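Serine hydrolase CCSP0084 (PDB 4I3F) probably hydrolyses esters and the carbon-carbon bonds of meta-cleavage products from aromatic hydrocarbon degradation, as a serine hydrolase of the alpha/beta hydrolase fold. Local coordinates at residues I47-G52 and S61-A66; V122-G127 and C277-Q282; V245-E250 and I254-A259. All coordinates share one frame; numbering follows the deposited sequence.

The three contacts lie at the C-terminal ends of parallel strands of the central mixed sheet, where these give way to loops. Contact 1 and contact 2 have centres about 9 Å apart and are joined directly: Leu50 N lies 2.8 Å from Val122 O between neighbouring strands, and Asn124 ND2 lies 2.8 Å from Asn62 OD1. Contact 3 is also about 9 Å from contact 2, centre to centre, and meets it through Cys277 N and Glu250 OE1 at 3.0 Å. Contacts 1 and 3 do not touch, their nearest atoms being about 8 Å apart. Contact 2 thus takes the middle position and brings together Ser125 and His279 of the probable catalytic triad.

Contact 1 of 3, residues I47-G52 and S61-A66; sequences ILLLHG and SNWQYA
With its CG anti to the carbonyl carbon (chi1 -55°), Trp63 lays its indole flat over the CB of Leu49, whose own CG takes the same setting about its first bond. This joins strand 46-50 of the alpha/beta hydrolase sheet, and the His51-Gly52 turn that follows it, to helix 59-63; a His-Gly pair after this strand is consistent with the start of the oxyanion-hole loop known in the family. The evidence for a CH-pi contact is that Leu49 CB sits 3.7 Å from the centroid of the five-membered ring, almost on its normal. Further along the same side chain, Leu49 CD2 approaches Trp63 CE3 at 3.8 Å. Asn62 CB lies against the opposite face, making a sandwich of the indole. At its edge, Trp63 CZ2 comes within 3.4 Å of Leu50 O, whereas Trp63 NE1 and His51 N, 3.3 Å apart, are both donors and form no bond. Were Trp63 replaced by an alanine, Leu49 CB would probably lose its aromatic cover and a gap would be likely to open between strand and helix, also along Val122, which the indole touches. Asn62 supplies the polar link. Its OD1 accepts from Gly52 N at 2.9 Å with an N-H...O angle of 152°, and also from Asn124 ND2, so two donors fix the rotation of this buried amide. Gly52 N approaches from above the amide carbonyl plane, 46° out of it, while His51 CB packs 3.4 Å from Asn62 CG.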
loop_
_atom_site.group_PDB
_atom_site.type_symbol
_atom_site.label_atom_id
_atom_site.label_comp_id
_atom_site.label_asym_id
_atom_site.label_seq_id
_atom_site.Cartn_x
_atom_site.Cartn_y
_atom_site.Cartn_z
ATOM N N ILE A 47 -6.260 -3.551 -12.577
ATOM C CA ILE A 47 -5.201 -3.465 -11.577
ATOM C C ILE A 47 -5.832 -2.937 -10.295
ATOM O O ILE A 47 -6.517 -1.909 -10.315
ATOM C CB ILE A 47 -4.080 -2.491 -11.989
ATOM C CG1 ILE A 47 -3.514 -2.826 -13.367
ATOM C CG2 ILE A 47 -2.962 -2.495 -10.950
ATOM C CD1 ILE A 47 -2.546 -1.754 -13.892
ATOM N N LEU A 48 -5.623 -3.659 -9.194
ATOM C CA LEU A 48 -6.075 -3.232 -7.871
ATOM C C LEU A 48 -4.865 -2.628 -7.173
ATOM O O LEU A 48 -3.837 -3.291 -7.040
ATOM C CB LEU A 48 -6.586 -4.440 -7.076
ATOM C CG LEU A 48 -6.989 -4.204 -5.610
ATOM C CD1 LEU A 48 -8.160 -3.235 -5.523
ATOM C CD2 LEU A 48 -7.337 -5.512 -4.913
ATOM N N LEU A 49 -4.974 -1.371 -6.743
ATOM C CA LEU A 49 -3.843 -0.685 -6.116
ATOM C C LEU A 49 -4.118 -0.468 -4.637
ATOM O O LEU A 49 -5.136 0.130 -4.269
ATOM C CB LEU A 49 -3.565 0.663 -6.801
ATOM C CG LEU A 49 -3.119 0.549 -8.264
ATOM C CD1 LEU A 49 -4.286 0.839 -9.193
ATOM C CD2 LEU A 49 -1.945 1.462 -8.569
ATOM N N LEU A 50 -3.207 -0.944 -3.794
ATOM C CA LEU A 50 -3.403 -0.896 -2.343
ATOM C C LEU A 50 -2.370 0.021 -1.699
ATOM O O LEU A 50 -1.158 -0.227 -1.782
ATOM C CB LEU A 50 -3.331 -2.312 -1.746
ATOM C CG LEU A 50 -4.332 -3.333 -2.295
ATOM C CD1 LEU A 50 -4.204 -4.678 -1.578
ATOM C CD2 LEU A 50 -5.753 -2.799 -2.171
ATOM N N HIS A 51 -2.857 1.082 -1.056
ATOM C CA HIS A 51 -2.008 2.131 -0.490
ATOM C C HIS A 51 -1.280 1.730 0.806
ATOM O O HIS A 51 -1.497 0.636 1.331
ATOM C CB HIS A 51 -2.853 3.380 -0.256
ATOM C CG HIS A 51 -3.848 3.242 0.855
ATOM N ND1 HIS A 51 -5.210 3.212 0.641
ATOM C CD2 HIS A 51 -3.677 3.165 2.196
ATOM C CE1 HIS A 51 -5.831 3.107 1.805
ATOM N NE2 HIS A 51 -4.925 3.072 2.761
ATOM N N GLY A 52 -0.410 2.615 1.298
ATOM C CA GLY A 52 0.394 2.349 2.484
ATOM C C GLY A 52 -0.232 2.798 3.791
ATOM O O GLY A 52 -1.433 3.061 3.850
ATOM N N SER A 61 -3.944 9.736 -2.101
ATOM C CA SER A 61 -2.670 10.350 -1.698
ATOM C C SER A 61 -1.502 9.510 -2.211
ATOM O O SER A 61 -0.438 10.043 -2.543
ATOM C CB SER A 61 -2.573 10.544 -0.177
ATOM O OG SER A 61 -2.518 9.302 0.497
ATOM N N ASN A 62 -1.718 8.203 -2.302
ATOM C CA ASN A 62 -0.718 7.288 -2.827
ATOM C C ASN A 62 -0.717 7.227 -4.345
ATOM O O ASN A 62 0.342 7.259 -4.969
ATOM C CB ASN A 62 -0.981 5.871 -2.318
ATOM C CG ASN A 62 -0.411 5.620 -0.951
ATOM O OD1 ASN A 62 0.279 4.619 -0.726
ATOM N ND2 ASN A 62 -0.709 6.512 -0.016
ATOM N N TRP A 63 -1.907 7.132 -4.938
ATOM C CA TRP A 63 -2.011 6.685 -6.327
ATOM C C TRP A 63 -2.469 7.739 -7.332
ATOM O O TRP A 63 -2.703 7.412 -8.495
ATOM C CB TRP A 63 -2.898 5.424 -6.421
ATOM C CG TRP A 63 -2.448 4.301 -5.527
ATOM C CD1 TRP A 63 -3.169 3.707 -4.526
ATOM C CD2 TRP A 63 -1.167 3.649 -5.536
ATOM N NE1 TRP A 63 -2.419 2.726 -3.921
ATOM C CE2 TRP A 63 -1.188 2.670 -4.521
ATOM C CE3 TRP A 63 -0.009 3.798 -6.303
ATOM C CZ2 TRP A 63 -0.090 1.836 -4.257
ATOM C CZ3 TRP A 63 1.081 2.975 -6.039
ATOM C CH2 TRP A 63 1.036 2.012 -5.022
ATOM N N GLN A 64 -2.559 9.003 -6.921
ATOM C CA GLN A 64 -3.087 10.025 -7.827
ATOM C C GLN A 64 -2.250 10.236 -9.089
ATOM O O GLN A 64 -2.750 10.762 -10.080
ATOM C CB GLN A 64 -3.297 11.358 -7.105
ATOM C CG GLN A 64 -2.027 12.022 -6.623
ATOM C CD GLN A 64 -2.241 13.501 -6.339
ATOM O OE1 GLN A 64 -2.727 14.244 -7.194
ATOM N NE2 GLN A 64 -1.881 13.934 -5.140
ATOM N N TYR A 65 -0.984 9.837 -9.064
ATOM C CA TYR A 65 -0.137 9.992 -10.243
ATOM C C TYR A 65 -0.128 8.746 -11.116
ATOM O O TYR A 65 0.010 8.828 -12.344
ATOM C CB TYR A 65 1.286 10.332 -9.821
ATOM C CG TYR A 65 1.347 11.604 -9.034
ATOM C CD1 TYR A 65 1.573 11.584 -7.666
ATOM C CD2 TYR A 65 1.127 12.825 -9.650
ATOM C CE1 TYR A 65 1.612 12.753 -6.937
ATOM C CE2 TYR A 65 1.163 13.996 -8.933
ATOM C CZ TYR A 65 1.405 13.956 -7.578
ATOM O OH TYR A 65 1.441 15.132 -6.867
ATOM N N ALA A 66 -0.260 7.595 -10.476
ATOM C CA ALA A 66 -0.228 6.316 -11.168
ATOM C C ALA A 66 -1.537 6.035 -11.895
ATOM O O ALA A 66 -1.531 5.465 -12.984
ATOM C CB ALA A 66 0.060 5.209 -10.184
#

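Contact 2 of 3, residues V122-G127 and C277-Q282; sequences VGNSMG and CGHWVQ
A probable nucleophile elbow, the Gly-Asn-Ser-Met-Gly turn from strand 119-124 into helix 126-137, here meets the loop carrying His279, at what is likely to be the catalytic centre. Ser125 sits at the apex with the strained backbone angles phi 50° and psi -115°, as expected for such an elbow. The glycines bear this out: a CB on Gly123 would clash with Gly127 O. Ser125 turns its CB to the edge of the His279 ring, 3.4 Å from NE2, while Ser125 OG stands 4.0 Å from that nitrogen, longer than a direct hydrogen bond. His279 reaches across because its CG is anti to the backbone N (chi1 -176°), and on the other side of the ring ND1 is hydrogen-bonded to Asp251 OD2. This bond probably helps to hold the imidazole with NE2 towards Ser125. The Asn124 side chain runs opposite in direction to that of His279 and meets it, its OD1 reaching His279 NE2 obliquely at 2.9 Å. The ND2 of the same amide is a donor both to Asn62 OD1 and to a water at 2.9 Å. Trp280 NE1 gives its hydrogen to this water as well, at 3.2 Å, and the water lies in the indole plane. One solvent molecule therefore bridges the end of the strand to the loop, at a place where Trp280 CD1 and Asn124 ND2 are 4.2 Å apart. Phe183 stacks on Trp280 beyond. Serine at a strained turn, histidine facing it and aspartate behind the histidine together match the Ser-His-Asp catalytic triad of alpha/beta hydrolases.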
loop_
_atom_site.group_PDB
_atom_site.type_symbol
_atom_site.label_atom_id
_atom_site.label_comp_id
_atom_site.label_asym_id
_atom_site.label_seq_id
_atom_site.Cartn_x
_atom_site.Cartn_y
_atom_site.Cartn_z
ATOM N N VAL A 122 -1.108 -4.073 -7.154
ATOM C CA VAL A 122 0.047 -3.277 -6.740
ATOM C C VAL A 122 -0.147 -2.950 -5.272
ATOM O O VAL A 122 -1.243 -2.548 -4.869
ATOM C CB VAL A 122 0.139 -1.947 -7.510
ATOM C CG1 VAL A 122 1.375 -1.148 -7.066
ATOM C CG2 VAL A 122 0.213 -2.193 -9.013
ATOM N N GLY A 123 0.895 -3.122 -4.465
ATOM C CA GLY A 123 0.779 -2.795 -3.054
ATOM C C GLY A 123 1.974 -2.079 -2.462
ATOM O O GLY A 123 3.126 -2.513 -2.630
ATOM N N ASN A 124 1.694 -0.980 -1.760
ATOM C CA ASN A 124 2.707 -0.198 -1.062
ATOM C C ASN A 124 2.728 -0.548 0.412
ATOM O O ASN A 124 1.699 -0.490 1.068
ATOM C CB ASN A 124 2.400 1.302 -1.216
ATOM C CG ASN A 124 3.179 2.185 -0.228
ATOM O OD1 ASN A 124 4.198 1.781 0.338
ATOM N ND2 ASN A 124 2.698 3.413 -0.031
ATOM N N SER A 125 3.910 -0.888 0.936
ATOM C CA SER A 125 4.088 -1.082 2.378
ATOM C C SER A 125 3.039 -2.011 2.963
ATOM O O SER A 125 2.978 -3.192 2.625
ATOM C CB SER A 125 4.063 0.269 3.100
ATOM O OG SER A 125 4.144 0.110 4.504
ATOM N N MET A 126 2.209 -1.456 3.837
ATOM C CA MET A 126 1.104 -2.205 4.421
ATOM C C MET A 126 0.261 -2.855 3.339
ATOM O O MET A 126 -0.096 -4.030 3.442
ATOM C CB MET A 126 0.235 -1.299 5.289
ATOM C CG MET A 126 -0.978 -1.991 5.904
ATOM S SD MET A 126 -2.431 -2.010 4.838
ATOM C CE MET A 126 -2.736 -0.257 4.610
ATOM N N GLY A 127 -0.044 -2.093 2.288
ATOM C CA GLY A 127 -0.801 -2.622 1.155
ATOM C C GLY A 127 -0.071 -3.739 0.416
ATOM O O GLY A 127 -0.707 -4.634 -0.160
ATOM N N CYS A 277 16.260 7.521 -3.366
ATOM C CA CYS A 277 14.825 7.337 -3.369
ATOM C C CYS A 277 14.333 7.066 -1.971
ATOM O O CYS A 277 14.956 6.304 -1.215
ATOM C CB CYS A 277 14.456 6.155 -4.279
ATOM S SG CYS A 277 12.717 6.106 -4.703
ATOM N N GLY A 278 13.199 7.669 -1.631
ATOM C CA GLY A 278 12.553 7.383 -0.364
ATOM C C GLY A 278 11.460 6.349 -0.495
ATOM O O GLY A 278 11.154 5.871 -1.596
ATOM N N HIS A 279 10.867 5.992 0.641
ATOM C CA HIS A 279 9.802 4.990 0.661
ATOM C C HIS A 279 8.722 5.163 -0.412
ATOM O O HIS A 279 8.285 4.179 -1.018
ATOM C CB HIS A 279 9.132 4.915 2.033
ATOM C CG HIS A 279 8.101 3.835 2.110
ATOM N ND1 HIS A 279 8.427 2.498 2.013
ATOM C CD2 HIS A 279 6.750 3.892 2.192
ATOM C CE1 HIS A 279 7.321 1.776 2.074
ATOM N NE2 HIS A 279 6.289 2.598 2.176
ATOM N N TRP A 280 8.277 6.397 -0.631
ATOM C CA TRP A 280 7.270 6.671 -1.662
ATOM C C TRP A 280 7.895 6.711 -3.051
ATOM O O TRP A 280 8.006 7.789 -3.645
ATOM C CB TRP A 280 6.582 8.011 -1.398
ATOM C CG TRP A 280 5.572 7.978 -0.289
ATOM C CD1 TRP A 280 5.008 6.869 0.281
ATOM C CD2 TRP A 280 5.006 9.108 0.386
ATOM N NE1 TRP A 280 4.130 7.245 1.269
ATOM C CE2 TRP A 280 4.110 8.613 1.354
ATOM C CE3 TRP A 280 5.170 10.491 0.266
ATOM C CZ2 TRP A 280 3.378 9.455 2.196
ATOM C CZ3 TRP A 280 4.442 11.326 1.105
ATOM C CH2 TRP A 280 3.561 10.805 2.057
ATOM N N VAL A 281 8.290 5.543 -3.557
ATOM C CA VAL A 281 8.930 5.419 -4.869
ATOM C C VAL A 281 8.043 6.012 -5.956
ATOM O O VAL A 281 8.535 6.647 -6.891
ATOM C CB VAL A 281 9.212 3.933 -5.223
ATOM C CG1 VAL A 281 9.875 3.823 -6.579
ATOM C CG2 VAL A 281 10.096 3.273 -4.161
ATOM N N GLN A 282 6.732 5.822 -5.813
ATOM C CA GLN A 282 5.772 6.245 -6.827
ATOM C C GLN A 282 5.587 7.760 -6.901
ATOM O O GLN A 282 5.071 8.274 -7.897
ATOM C CB GLN A 282 4.421 5.540 -6.615
ATOM C CG GLN A 282 3.427 6.256 -5.695
ATOM C CD GLN A 282 3.749 6.159 -4.202
ATOM O OE1 GLN A 282 4.851 5.782 -3.798
ATOM N NE2 GLN A 282 2.769 6.514 -3.376
HETATM O O HOH W 1 3.513 4.439 2.593
#

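Contact 3 of 3, residues V245-E250 and I254-A259; sequences VTHARE and IPLNNA
In the beta-alpha-beta unit of strand 243-248, helix 257-265 and strand 269-274, the link from the first strand to the helix is packed by His247 against residues 254-259. The ring's NE2 donates to Ile254 O at 2.9 Å, and the N-H...O angle of 168° shows a nearly straight bond. The oxygen lies in the imidazole plane, yet the donor stands 54° out of the carbonyl plane, so the peptide is approached from above. Apolar groups pack against the rest of the ring. Leu256, with CG anti to its backbone N (chi1 175°), brings CD1 to 4.0 Å from His247 CD2. Ala259 CB lies 3.6 Å from His247 ND1, a buried nitrogen with no polar partner in the model, and the same methyl packs 3.9 Å from Val245 CG1. At the exposed Arg249, CG touches Leu256 CD2 at 4.1 Å. Arg249 then holds Glu250 side-on, NE and NH2 both donating to OE2 in a salt bridge. A water joins the two backbones there, giving a hydrogen to Arg249 O at 3.1 Å and accepting from Leu256 N at 3.2 Å. Pro255 O accepts from both Asn258 N and Asn258 ND2, from the same face of its plane. Asp251, the probable acid of the triad, lies in the short loop between the segments and accepts from Ile254 N through OD1, at the strand-to-helix connection of a beta-alpha-beta crossover typical of the alpha/beta hydrolase fold.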
loop_
_atom_site.group_PDB
_atom_site.type_symbol
_atom_site.label_atom_id
_atom_site.label_comp_id
_atom_site.label_asym_id
_atom_site.label_seq_id
_atom_site.Cartn_x
_atom_site.Cartn_y
_atom_site.Cartn_z
ATOM N N VAL A 245 9.089 -6.874 -7.319
ATOM C CA VAL A 245 9.265 -6.189 -6.039
ATOM C C VAL A 245 10.116 -4.953 -6.290
ATOM O O VAL A 245 11.248 -5.064 -6.764
ATOM C CB VAL A 245 9.968 -7.094 -5.024
ATOM C CG1 VAL A 245 10.208 -6.349 -3.701
ATOM C CG2 VAL A 245 9.149 -8.380 -4.800
ATOM N N THR A 246 9.572 -3.776 -5.987
ATOM C CA THR A 246 10.331 -2.536 -6.121
ATOM C C THR A 246 10.620 -1.985 -4.742
ATOM O O THR A 246 9.835 -2.171 -3.817
ATOM C CB THR A 246 9.601 -1.483 -6.965
ATOM O OG1 THR A 246 8.405 -1.050 -6.299
ATOM C CG2 THR A 246 9.236 -2.069 -8.333
ATOM N N HIS A 247 11.760 -1.325 -4.594
ATOM C CA HIS A 247 12.136 -0.801 -3.290
ATOM C C HIS A 247 13.074 0.368 -3.445
ATOM O O HIS A 247 13.886 0.417 -4.372
ATOM C CB HIS A 247 12.832 -1.887 -2.468
ATOM C CG HIS A 247 12.591 -1.780 -0.994
ATOM N ND1 HIS A 247 11.715 -2.608 -0.327
ATOM C CD2 HIS A 247 13.119 -0.959 -0.055
ATOM C CE1 HIS A 247 11.699 -2.292 0.957
ATOM N NE2 HIS A 247 12.549 -1.298 1.150
ATOM N N ALA A 248 12.977 1.321 -2.524
ATOM C CA ALA A 248 13.900 2.447 -2.514
ATOM C C ALA A 248 15.146 2.074 -1.740
ATOM O O ALA A 248 15.048 1.577 -0.617
ATOM C CB ALA A 248 13.247 3.634 -1.873
ATOM N N ARG A 249 16.315 2.345 -2.315
ATOM C CA ARG A 249 17.563 1.994 -1.645
ATOM C C ARG A 249 17.642 2.662 -0.278
ATOM O O ARG A 249 18.038 2.029 0.709
ATOM C CB ARG A 249 18.771 2.375 -2.505
ATOM C CG ARG A 249 20.106 1.921 -1.925
ATOM C CD ARG A 249 21.275 2.290 -2.838
ATOM N NE ARG A 249 21.410 3.742 -2.984
ATOM C CZ ARG A 249 22.204 4.337 -3.869
ATOM N NH1 ARG A 249 22.954 3.612 -4.682
ATOM N NH2 ARG A 249 22.257 5.665 -3.938
ATOM N N GLU A 250 17.237 3.929 -0.217
ATOM C CA GLU A 250 17.311 4.703 1.027
ATOM C C GLU A 250 16.020 4.713 1.852
ATOM O O GLU A 250 15.823 5.613 2.668
ATOM C CB GLU A 250 17.721 6.153 0.717
ATOM C CG GLU A 250 19.138 6.324 0.158
ATOM C CD GLU A 250 19.242 6.111 -1.345
ATOM O OE1 GLU A 250 18.233 5.796 -1.994
ATOM O OE2 GLU A 250 20.357 6.284 -1.880
ATOM N N ILE A 254 10.884 0.950 5.624
ATOM C CA ILE A 254 11.025 -0.491 5.421
ATOM C C ILE A 254 12.435 -0.741 4.898
ATOM O O ILE A 254 12.806 -0.204 3.871
ATOM C CB ILE A 254 10.023 -1.020 4.370
ATOM C CG1 ILE A 254 8.615 -0.494 4.632
ATOM C CG2 ILE A 254 10.049 -2.565 4.344
ATOM C CD1 ILE A 254 8.072 -0.859 6.016
ATOM N N PRO A 255 13.229 -1.557 5.606
ATOM C CA PRO A 255 14.630 -1.763 5.212
ATOM C C PRO A 255 14.734 -2.429 3.846
ATOM O O PRO A 255 13.903 -3.267 3.501
ATOM C CB PRO A 255 15.166 -2.693 6.302
ATOM C CG PRO A 255 14.229 -2.532 7.456
ATOM C CD PRO A 255 12.885 -2.283 6.841
ATOM N N LEU A 256 15.735 -2.037 3.067
ATOM C CA LEU A 256 15.955 -2.618 1.747
ATOM C C LEU A 256 16.144 -4.124 1.847
ATOM O O LEU A 256 15.779 -4.857 0.924
ATOM C CB LEU A 256 17.204 -1.987 1.119
ATOM C CG LEU A 256 17.701 -2.531 -0.222
ATOM C CD1 LEU A 256 16.641 -2.339 -1.282
ATOM C CD2 LEU A 256 18.986 -1.814 -0.615
ATOM N N ASN A 257 16.710 -4.592 2.960
ATOM C CA ASN A 257 16.902 -6.037 3.149
ATOM C C ASN A 257 15.604 -6.839 3.040
ATOM O O ASN A 257 15.632 -8.030 2.724
ATOM C CB ASN A 257 17.586 -6.345 4.483
ATOM C CG ASN A 257 19.064 -6.020 4.476
ATOM O OD1 ASN A 257 19.684 -5.898 3.420
ATOM N ND2 ASN A 257 19.640 -5.890 5.664
ATOM N N ASN A 258 14.460 -6.214 3.269
ATOM C CA ASN A 258 13.175 -6.920 3.111
ATOM C C ASN A 258 12.921 -7.327 1.714
ATOM O O ASN A 258 12.388 -8.334 1.462
ATOM C CB ASN A 258 12.007 -6.063 3.393
ATOM C CG ASN A 258 11.929 -5.801 4.735
ATOM O OD1 ASN A 258 11.547 -6.641 5.375
ATOM N ND2 ASN A 258 12.629 -4.743 5.215
ATOM N N ALA A 259 13.295 -6.452 0.813
ATOM C CA ALA A 259 13.070 -6.777 -0.586
ATOM C C ALA A 259 13.938 -7.961 -0.963
ATOM O O ALA A 259 13.489 -8.883 -1.659
ATOM C CB ALA A 259 13.360 -5.572 -1.481
HETATM O O HOH W 2 16.639 1.060 3.249
#